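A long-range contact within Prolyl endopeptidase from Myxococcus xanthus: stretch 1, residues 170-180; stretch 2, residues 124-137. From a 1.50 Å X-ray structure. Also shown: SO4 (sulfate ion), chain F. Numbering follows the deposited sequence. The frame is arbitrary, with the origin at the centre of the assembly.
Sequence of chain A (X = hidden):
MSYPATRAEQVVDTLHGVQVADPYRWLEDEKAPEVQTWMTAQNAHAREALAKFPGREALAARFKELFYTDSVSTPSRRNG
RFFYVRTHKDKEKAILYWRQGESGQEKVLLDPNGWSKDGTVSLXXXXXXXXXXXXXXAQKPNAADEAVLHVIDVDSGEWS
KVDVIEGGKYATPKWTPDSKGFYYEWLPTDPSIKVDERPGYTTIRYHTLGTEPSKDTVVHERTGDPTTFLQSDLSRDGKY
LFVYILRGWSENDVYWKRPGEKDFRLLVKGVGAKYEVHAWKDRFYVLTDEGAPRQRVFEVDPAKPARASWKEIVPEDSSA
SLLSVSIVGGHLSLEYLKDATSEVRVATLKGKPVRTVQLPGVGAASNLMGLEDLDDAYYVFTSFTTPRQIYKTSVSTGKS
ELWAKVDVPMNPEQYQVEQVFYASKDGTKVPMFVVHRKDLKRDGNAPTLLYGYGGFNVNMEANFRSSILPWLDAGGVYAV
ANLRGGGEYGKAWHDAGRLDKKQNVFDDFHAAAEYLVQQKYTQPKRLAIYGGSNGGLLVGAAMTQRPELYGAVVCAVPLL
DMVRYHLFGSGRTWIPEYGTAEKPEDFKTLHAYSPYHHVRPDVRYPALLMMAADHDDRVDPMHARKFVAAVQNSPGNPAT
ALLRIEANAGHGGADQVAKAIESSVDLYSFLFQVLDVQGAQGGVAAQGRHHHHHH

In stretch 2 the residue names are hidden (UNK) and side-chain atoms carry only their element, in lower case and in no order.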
ATOM      1  N   TYR A 170       3.610   4.552 -13.854  1.00  8.53           N
ATOM      2  CA  TYR A 170       3.463   5.609 -12.860  1.00  7.83           C
ATOM      3  C   TYR A 170       2.349   6.595 -13.162  1.00  7.54           C
ATOM      4  O   TYR A 170       2.152   7.551 -12.389  1.00  9.78           O
ATOM      5  CB  TYR A 170       4.790   6.344 -12.651  1.00  7.97           C
ATOM      6  CG  TYR A 170       5.914   5.475 -12.138  1.00  8.91           C
ATOM      7  CD1 TYR A 170       5.770   4.727 -10.980  1.00 10.50           C
ATOM      8  CD2 TYR A 170       7.143   5.419 -12.784  1.00 10.04           C
ATOM      9  CE1 TYR A 170       6.820   3.941 -10.500  1.00 10.89           C
ATOM     10  CE2 TYR A 170       8.189   4.608 -12.315  1.00 11.91           C
ATOM     11  CZ  TYR A 170       8.015   3.872 -11.185  1.00 11.59           C
ATOM     12  OH  TYR A 170       9.057   3.050 -10.735  1.00 11.90           O
ATOM     13  N   ALA A 171       1.607   6.380 -14.248  1.00  7.87           N
ATOM     14  CA  ALA A 171       0.646   7.390 -14.729  1.00  8.54           C
ATOM     15  C   ALA A 171      -0.657   7.414 -13.948  1.00  8.87           C
ATOM     16  O   ALA A 171      -1.253   6.371 -13.659  1.00  9.56           O
ATOM     17  CB  ALA A 171       0.315   7.192 -16.210  1.00  8.53           C
ATOM     18  N   THR A 172      -1.106   8.629 -13.655  1.00  9.43           N
ATOM     19  CA  THR A 172      -2.491   8.891 -13.264  1.00 10.40           C
ATOM     20  C   THR A 172      -2.949  10.028 -14.179  1.00 10.65           C
ATOM     21  O   THR A 172      -2.560  11.184 -13.948  1.00 12.21           O
ATOM     22  CB  THR A 172      -2.606   9.271 -11.793  1.00 12.13           C
ATOM     23  OG1 THR A 172      -1.612  10.239 -11.446  1.00 16.07           O
ATOM     24  CG2 THR A 172      -2.287   8.129 -10.894  1.00 12.44           C
ATOM     25  N   PRO A 173      -3.725   9.743 -15.231  1.00  8.53           N
ATOM     26  CA  PRO A 173      -4.047  10.797 -16.192  1.00  9.17           C
ATOM     27  C   PRO A 173      -4.777  11.989 -15.575  1.00  9.44           C
ATOM     28  O   PRO A 173      -5.752  11.841 -14.805  1.00  9.21           O
ATOM     29  CB  PRO A 173      -4.934  10.086 -17.219  1.00  9.14           C
ATOM     30  CG  PRO A 173      -4.483   8.638 -17.126  1.00 10.93           C
ATOM     31  CD  PRO A 173      -4.271   8.436 -15.657  1.00  9.84           C
ATOM     32  N   LYS A 174      -4.272  13.178 -15.900  1.00  8.52           N
ATOM     33  CA  LYS A 174      -4.900  14.453 -15.543  1.00  7.51           C
ATOM     34  C   LYS A 174      -5.473  15.078 -16.809  1.00  7.62           C
ATOM     35  O   LYS A 174      -4.747  15.686 -17.581  1.00  6.76           O
ATOM     36  CB  LYS A 174      -3.895  15.429 -14.937  1.00  9.29           C
ATOM     37  CG  LYS A 174      -3.692  15.408 -13.420  1.00 12.83           C
ATOM     38  CD  LYS A 174      -3.064  14.149 -12.909  1.00 10.45           C
ATOM     39  CE  LYS A 174      -1.651  13.924 -13.404  1.00 12.81           C
ATOM     40  NZ  LYS A 174      -0.961  12.795 -12.649  1.00 11.44           N
ATOM     41  N   TRP A 175      -6.774  14.917 -17.010  1.00  7.76           N
ATOM     42  CA  TRP A 175      -7.475  15.505 -18.142  1.00  7.59           C
ATOM     43  C   TRP A 175      -7.534  17.023 -18.060  1.00  7.19           C
ATOM     44  O   TRP A 175      -7.789  17.585 -16.989  1.00  7.83           O
ATOM     45  CB  TRP A 175      -8.880  14.974 -18.217  1.00  8.03           C
ATOM     46  CG  TRP A 175      -9.035  13.554 -18.569  1.00  5.86           C
ATOM     47  CD1 TRP A 175      -9.179  12.499 -17.722  1.00  6.19           C
ATOM     48  CD2 TRP A 175      -9.167  13.030 -19.896  1.00  6.33           C
ATOM     49  NE1 TRP A 175      -9.353  11.348 -18.445  1.00  7.81           N
ATOM     50  CE2 TRP A 175      -9.367  11.650 -19.782  1.00  7.21           C
ATOM     51  CE3 TRP A 175      -9.134  13.598 -21.179  1.00  7.92           C
ATOM     52  CZ2 TRP A 175      -9.529  10.821 -20.898  1.00  7.27           C
ATOM     53  CZ3 TRP A 175      -9.293  12.789 -22.273  1.00  7.46           C
ATOM     54  CH2 TRP A 175      -9.501  11.411 -22.126  1.00  8.84           C
ATOM     55  N   THR A 176      -7.283  17.693 -19.170  1.00  7.18           N
ATOM     56  CA  THR A 176      -7.543  19.130 -19.231  1.00  8.12           C
ATOM     57  C   THR A 176      -9.040  19.408 -19.286  1.00  7.94           C
ATOM     58  O   THR A 176      -9.804  18.546 -19.677  1.00  7.93           O
ATOM     59  CB  THR A 176      -6.818  19.780 -20.411  1.00  9.76           C
ATOM     60  OG1 THR A 176      -6.905  18.950 -21.573  1.00  8.06           O
ATOM     61  CG2 THR A 176      -5.312  19.869 -20.116  1.00  9.04           C
ATOM     62  N   PRO A 177      -9.469  20.594 -18.861  1.00  8.05           N
ATOM     63  CA  PRO A 177     -10.906  20.935 -18.847  1.00  8.86           C
ATOM     64  C   PRO A 177     -11.626  20.769 -20.197  1.00  9.20           C
ATOM     65  O   PRO A 177     -12.846  20.533 -20.186  1.00 11.10           O
ATOM     66  CB  PRO A 177     -10.919  22.390 -18.396  1.00 10.49           C
ATOM     67  CG  PRO A 177      -9.617  22.697 -17.824  1.00 11.29           C
ATOM     68  CD  PRO A 177      -8.640  21.664 -18.276  1.00  9.04           C
ATOM     69  N   ASP A 178     -10.916  20.870 -21.320  1.00  8.34           N
ATOM     70  CA  ASP A 178     -11.517  20.682 -22.646  1.00  9.61           C
ATOM     71  C   ASP A 178     -11.736  19.228 -23.042  1.00  9.63           C
ATOM     72  O   ASP A 178     -12.293  18.959 -24.102  1.00 10.35           O
ATOM     73  CB  ASP A 178     -10.686  21.392 -23.717  1.00 10.06           C
ATOM     74  CG  ASP A 178      -9.237  20.884 -23.811  1.00 12.67           C
ATOM     75  OD1 ASP A 178      -8.891  19.854 -23.181  1.00  9.85           O
ATOM     76  OD2 ASP A 178      -8.382  21.476 -24.531  1.00 15.20           O
ATOM     77  N   SER A 179     -11.294  18.311 -22.187  1.00  8.65           N
ATOM     78  CA  SER A 179     -11.408  16.865 -22.416  1.00 10.16           C
ATOM     79  C   SER A 179     -10.711  16.421 -23.706  1.00  9.16           C
ATOM     80  O   SER A 179     -11.006  15.328 -24.222  1.00 11.99           O
ATOM     81  CB  SER A 179     -12.877  16.404 -22.441  1.00  9.72           C
ATOM     82  OG  SER A 179     -13.479  16.655 -21.198  1.00 11.85           O
ATOM     83  N   LYS A 180      -9.764  17.217 -24.181  1.00  9.41           N
ATOM     84  CA  LYS A 180      -9.090  16.927 -25.444  1.00  9.31           C
ATOM     85  C   LYS A 180      -7.805  16.111 -25.278  1.00  9.05           C
ATOM     86  O   LYS A 180      -7.246  15.630 -26.275  1.00  9.80           O
ATOM     87  CB  LYS A 180      -8.790  18.230 -26.192  1.00 12.31           C
ATOM     88  CG  LYS A 180     -10.063  18.910 -26.704  1.00 15.41           C
ATOM     89  CD  LYS A 180      -9.829  19.839 -27.876  1.00 20.79           C
ATOM     90  CE  LYS A 180     -11.137  20.420 -28.426  1.00 21.67           C
ATOM     91  NZ  LYS A 180     -12.136  19.353 -28.755  1.00 24.50           N
ATOM     92  N   UNK A 124      -6.091  -1.202 -13.823  1.00  7.83           N
ATOM     93  CA  UNK A 124      -5.370  -0.347 -12.906  1.00  8.77           C
ATOM     94  C   UNK A 124      -6.095   0.972 -12.672  1.00  7.65           C
ATOM     95  O   UNK A 124      -7.313   1.021 -12.469  1.00  9.35           O
ATOM     96  N   UNK A 125      -5.349   2.064 -12.674  1.00  8.74           N
ATOM     97  CA  UNK A 125      -5.925   3.387 -12.539  1.00  8.60           C
ATOM     98  C   UNK A 125      -6.924   3.710 -13.665  1.00  7.75           C
ATOM     99  O   UNK A 125      -6.755   3.252 -14.804  1.00  7.93           O
ATOM    100  c   UNK A 125      -4.353   4.759 -13.978  1.00 15.22           C
ATOM    101  o   UNK A 125      -5.282   5.682 -12.037  1.00 17.39           O
ATOM    102  c   UNK A 125      -4.795   4.437 -12.557  1.00 12.51           C
ATOM    103  N   UNK A 126      -7.946   4.481 -13.373  1.00  6.38           N
ATOM    104  CA  UNK A 126      -8.814   5.022 -14.387  1.00  6.77           C
ATOM    105  C   UNK A 126      -9.166   6.468 -14.059  1.00  8.04           C
ATOM    106  O   UNK A 126      -9.251   6.842 -12.884  1.00 10.58           O
ATOM    107  c   UNK A 126     -12.365   3.885 -11.648  1.00  9.19           C
ATOM    108  c   UNK A 126     -13.455   4.311 -10.875  1.00  9.76           C
ATOM    109  c   UNK A 126     -13.773   6.085 -12.458  1.00  9.60           C
ATOM    110  c   UNK A 126     -12.703   5.662 -13.245  1.00  8.50           C
ATOM    111  c   UNK A 126     -10.825   3.848 -13.346  1.00  8.36           C
ATOM    112  c   UNK A 126     -11.971   4.548 -12.831  1.00  8.53           C
ATOM    113  c   UNK A 126     -10.065   4.153 -14.593  1.00  7.80           C
ATOM    114  c   UNK A 126     -10.604   2.797 -12.490  1.00  9.16           C
ATOM    115  n   UNK A 126     -11.516   2.826 -11.464  1.00 10.73           N
ATOM    116  c   UNK A 126     -14.134   5.406 -11.300  1.00  9.91           C
ATOM    117  N   UNK A 127      -9.381   7.292 -15.084  1.00  5.98           N
ATOM    118  CA  UNK A 127      -9.644   8.715 -14.938  1.00  6.32           C
ATOM    119  C   UNK A 127     -10.646   9.097 -15.997  1.00  6.96           C
ATOM    120  O   UNK A 127     -10.399   8.908 -17.197  1.00  6.92           O
ATOM    121  c   UNK A 127      -8.363   9.540 -15.096  1.00  7.93           C
ATOM    122  N   UNK A 128     -11.779   9.636 -15.579  1.00  6.94           N
ATOM    123  CA  UNK A 128     -12.838  10.040 -16.475  1.00  7.55           C
ATOM    124  C   UNK A 128     -12.592  11.470 -16.938  1.00  7.65           C
ATOM    125  O   UNK A 128     -12.244  12.362 -16.140  1.00  8.18           O
ATOM    126  c   UNK A 128     -14.358   8.638 -15.035  1.00 10.54           C
ATOM    127  c   UNK A 128     -15.348  10.189 -16.771  1.00  8.98           C
ATOM    128  c   UNK A 128     -14.208   9.964 -15.766  1.00  8.07           C
ATOM    129  N   UNK A 129     -12.825  11.746 -18.209  1.00  6.98           N
ATOM    130  CA  UNK A 129     -12.716  13.102 -18.745  1.00  6.96           C
ATOM    131  C   UNK A 129     -13.821  13.980 -18.141  1.00  6.91           C
ATOM    132  O   UNK A 129     -14.847  13.500 -17.674  1.00  7.26           O
ATOM    133  c   UNK A 129     -12.783  13.079 -20.270  1.00  6.99           C
ATOM    134  o   UNK A 129     -14.056  12.640 -20.718  1.00  8.08           O
ATOM    135  N   UNK A 130     -13.577  15.290 -18.126  1.00  7.67           N
ATOM    136  CA  UNK A 130     -14.485  16.227 -17.478  1.00  8.16           C
ATOM    137  C   UNK A 130     -15.850  16.271 -18.142  1.00  8.90           C
ATOM    138  O   UNK A 130     -16.830  16.560 -17.465  1.00 10.71           O
ATOM    139  c   UNK A 130     -11.315  17.218 -14.655  1.00 12.45           C
ATOM    140  c   UNK A 130     -12.664  17.327 -15.070  1.00 12.03           C
ATOM    141  c   UNK A 130     -12.667  17.570 -16.477  1.00 10.25           C
ATOM    142  c   UNK A 130     -10.942  16.995 -13.317  1.00 15.41           C
ATOM    143  c   UNK A 130     -13.667  17.181 -14.102  1.00 12.99           C
ATOM    144  c   UNK A 130     -11.953  16.857 -12.401  1.00 14.67           C
ATOM    145  c   UNK A 130     -11.353  17.573 -16.859  1.00 11.46           C
ATOM    146  c   UNK A 130     -13.299  16.956 -12.788  1.00 13.19           C
ATOM    147  c   UNK A 130     -13.857  17.635 -17.365  1.00 10.65           C
ATOM    148  n   UNK A 130     -10.543  17.387 -15.769  1.00 12.97           N
ATOM    149  N   UNK A 131     -15.922  15.950 -19.435  1.00  6.84           N
ATOM    150  CA  UNK A 131     -17.192  15.900 -20.147  1.00  8.99           C
ATOM    151  C   UNK A 131     -17.960  14.582 -19.977  1.00  7.47           C
ATOM    152  O   UNK A 131     -19.083  14.434 -20.485  1.00  9.16           O
ATOM    153  o   UNK A 131     -15.791  14.256 -21.855  1.00 10.70           O
ATOM    154  o   UNK A 131     -15.983  15.451 -23.652  1.00 14.77           O
ATOM    155  c   UNK A 131     -17.024  16.269 -21.633  1.00 10.02           C
ATOM    156  c   UNK A 131     -16.231  15.277 -22.429  1.00 10.47           C
ATOM    157  N   UNK A 132     -17.356  13.628 -19.278  1.00  6.91           N
ATOM    158  CA  UNK A 132     -17.968  12.322 -19.037  1.00  7.18           C
ATOM    159  C   UNK A 132     -18.040  11.451 -20.273  1.00  8.00           C
ATOM    160  O   UNK A 132     -18.746  10.439 -20.237  1.00  7.13           O
ATOM    161  N   UNK A 133     -17.284  11.792 -21.314  1.00  8.12           N
ATOM    162  CA  UNK A 133     -17.373  11.063 -22.597  1.00  7.85           C
ATOM    163  C   UNK A 133     -16.247  10.045 -22.824  1.00  7.44           C
ATOM    164  O   UNK A 133     -16.384   9.196 -23.718  1.00  7.02           O
ATOM    165  c   UNK A 133     -19.840  12.638 -23.836  1.00 15.48           C
ATOM    166  c   UNK A 133     -17.391  12.010 -23.781  1.00  9.58           C
ATOM    167  n   UNK A 133     -22.173  13.580 -23.611  1.00 19.91           N
ATOM    168  c   UNK A 133     -20.786  13.872 -23.989  1.00 15.87           C
ATOM    169  c   UNK A 133     -18.442  13.113 -23.719  1.00 13.66           C
ATOM    170  N   UNK A 134     -15.153  10.138 -22.080  1.00  6.48           N
ATOM    171  CA  UNK A 134     -13.976   9.288 -22.271  1.00  6.51           C
ATOM    172  C   UNK A 134     -13.451   8.825 -20.920  1.00  7.16           C
ATOM    173  O   UNK A 134     -13.566   9.535 -19.908  1.00  7.53           O
ATOM    174  c   UNK A 134     -13.691  10.526 -26.716  1.00 10.75           C
ATOM    175  c   UNK A 134     -13.499   9.772 -25.398  1.00  9.80           C
ATOM    176  n   UNK A 134     -14.033   9.600 -27.806  1.00 12.55           N
ATOM    177  c   UNK A 134     -13.167  10.734 -24.275  1.00  9.29           C
ATOM    178  c   UNK A 134     -12.826  10.056 -22.968  1.00  8.55           C
ATOM    179  N   UNK A 135     -12.863   7.632 -20.880  1.00  6.61           N
ATOM    180  CA  UNK A 135     -12.145   7.173 -19.689  1.00  6.13           C
ATOM    181  C   UNK A 135     -10.784   6.715 -20.143  1.00  6.37           C
ATOM    182  O   UNK A 135     -10.681   5.855 -21.043  1.00  7.39           O
ATOM    183  c   UNK A 135     -12.099   5.564 -17.708  1.00  8.46           C
ATOM    184  c   UNK A 135     -14.258   6.554 -18.482  1.00  7.31           C
ATOM    185  c   UNK A 135     -12.893   6.051 -18.922  1.00  6.32           C
ATOM    186  N   UNK A 136      -9.744   7.253 -19.532  1.00  6.35           N
ATOM    187  CA  UNK A 136      -8.380   6.783 -19.707  1.00  7.20           C
ATOM    188  C   UNK A 136      -8.088   5.799 -18.582  1.00  7.32           C
ATOM    189  O   UNK A 136      -8.406   6.065 -17.428  1.00  8.62           O
ATOM    190  c   UNK A 136      -7.426   7.956 -19.656  1.00  6.82           C
ATOM    191  N   UNK A 137      -7.497   4.661 -18.900  1.00  6.29           N
ATOM    192  CA  UNK A 137      -7.351   3.588 -17.936  1.00  5.65           C
ATOM    193  C   UNK A 137      -6.139   2.740 -18.238  1.00  7.71           C
ATOM    194  O   UNK A 137      -5.683   2.680 -19.378  1.00  7.16           O
ATOM    195  c   UNK A 137      -8.860   1.930 -19.100  1.00  5.64           C
ATOM    196  c   UNK A 137      -9.552   2.500 -20.147  1.00  7.58           C
ATOM    197  c   UNK A 137      -9.392   0.530 -21.417  1.00  8.79           C
ATOM    198  c   UNK A 137      -8.447   0.617 -19.219  1.00  7.09           C
ATOM    199  c   UNK A 137      -8.601   2.721 -17.867  1.00  6.85           C
ATOM    200  c   UNK A 137      -9.802   1.807 -21.299  1.00  6.11           C
ATOM    201  c   UNK A 137      -8.718  -0.086 -20.363  1.00  7.33           C
TER
HETATM  202  S   SO4 F1680      -7.970  23.826 -21.410  1.00 26.22           S
HETATM  203  O1  SO4 F1680      -7.084  23.876 -22.573  1.00 29.88           O
HETATM  204  O2  SO4 F1680      -8.552  22.508 -21.433  1.00 25.75           O
HETATM  205  O3  SO4 F1680      -7.200  24.185 -20.217  1.00 28.64           O
HETATM  206  O4  SO4 F1680      -9.064  24.803 -21.551  1.00 31.60           O

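Position 124 has no side-chain atoms and nothing of stretch 1 nearby; it is Gly124. At 125 one carbon carries an oxygen and a carbon, the pattern of threonine. Thr125 points toward stretch 1, its CG2 lying 3.5 Å from Ala171 O and 4.0 Å from Pro173 CD.

Position 126 bears one carbon followed by fused five- and six-membered rings of eight carbons and one nitrogen, directed away from stretch 1: Trp126. Position 127 has a single side-chain carbon, 4.1 Å from Pro173 CB if measured from its CB, and is therefore Ala127. Its backbone O accepts a hydrogen bond from Trp175 NE1 (2.9 Å) at the edge of that indole. At 128 a carbon carries two more carbons and points away; this is Val128.

Position 129 shows one carbon and then one oxygen, hence Ser129. Its CA sits 3.6 Å from the centroid of the Trp175 five-membered ring, almost exactly on the ring normal, a CH-pi contact. At 130 another fused ring system with eight carbons and one nitrogen follows the first carbon, its nitrogen near the backbone of Trp175. In Trp130, NE1 donates to Trp175 O at 3.0 Å, so the two tryptophans each give their indole N-H to a carbonyl across the contact.

Position 131 has two side-chain carbons, the second carrying two oxygens. Two oxygens on the terminal carbon make a carboxylate, where asparagine would carry one oxygen and one nitrogen: this is Asp131. Its backbone N donates to Ser179 OG (3.1 Å), while OD1 accepts from Ser129 OG (2.6 Å) and from the backbone N of position 133 (2.9 Å), bracing the turn. Position 132 lacks side-chain atoms and has a positive phi of 71°, which favours glycine: Gly132 closes the type I turn begun at Ser129.

Four carbons in a row ending in nitrogen identify 133 as Lys133, which makes no contact. The same chain at 134 gives Lys134; its CB approaches Trp175 CH2 at 3.7 Å before the chain leads away. Position 135, a carbon carrying two carbons, points away: Val135. The lone carbon at 136, near Pro173 and Trp175, marks Ala136, with CB 3.9 Å from Pro173 CG and 3.8 Å from Trp175 CZ2. One carbon and a six-carbon ring at 137, turned away, make Phe137.

The contact centres on Trp175, which lies against the hairpin with small side chains, Ala127 and Ala136, beside it. Pro173 extends this apolar packing, and Ser179 ties the opposing turn to the hairpin turn.

Stretch 2, residues 124-137: GTWAVSWDGKKVAF
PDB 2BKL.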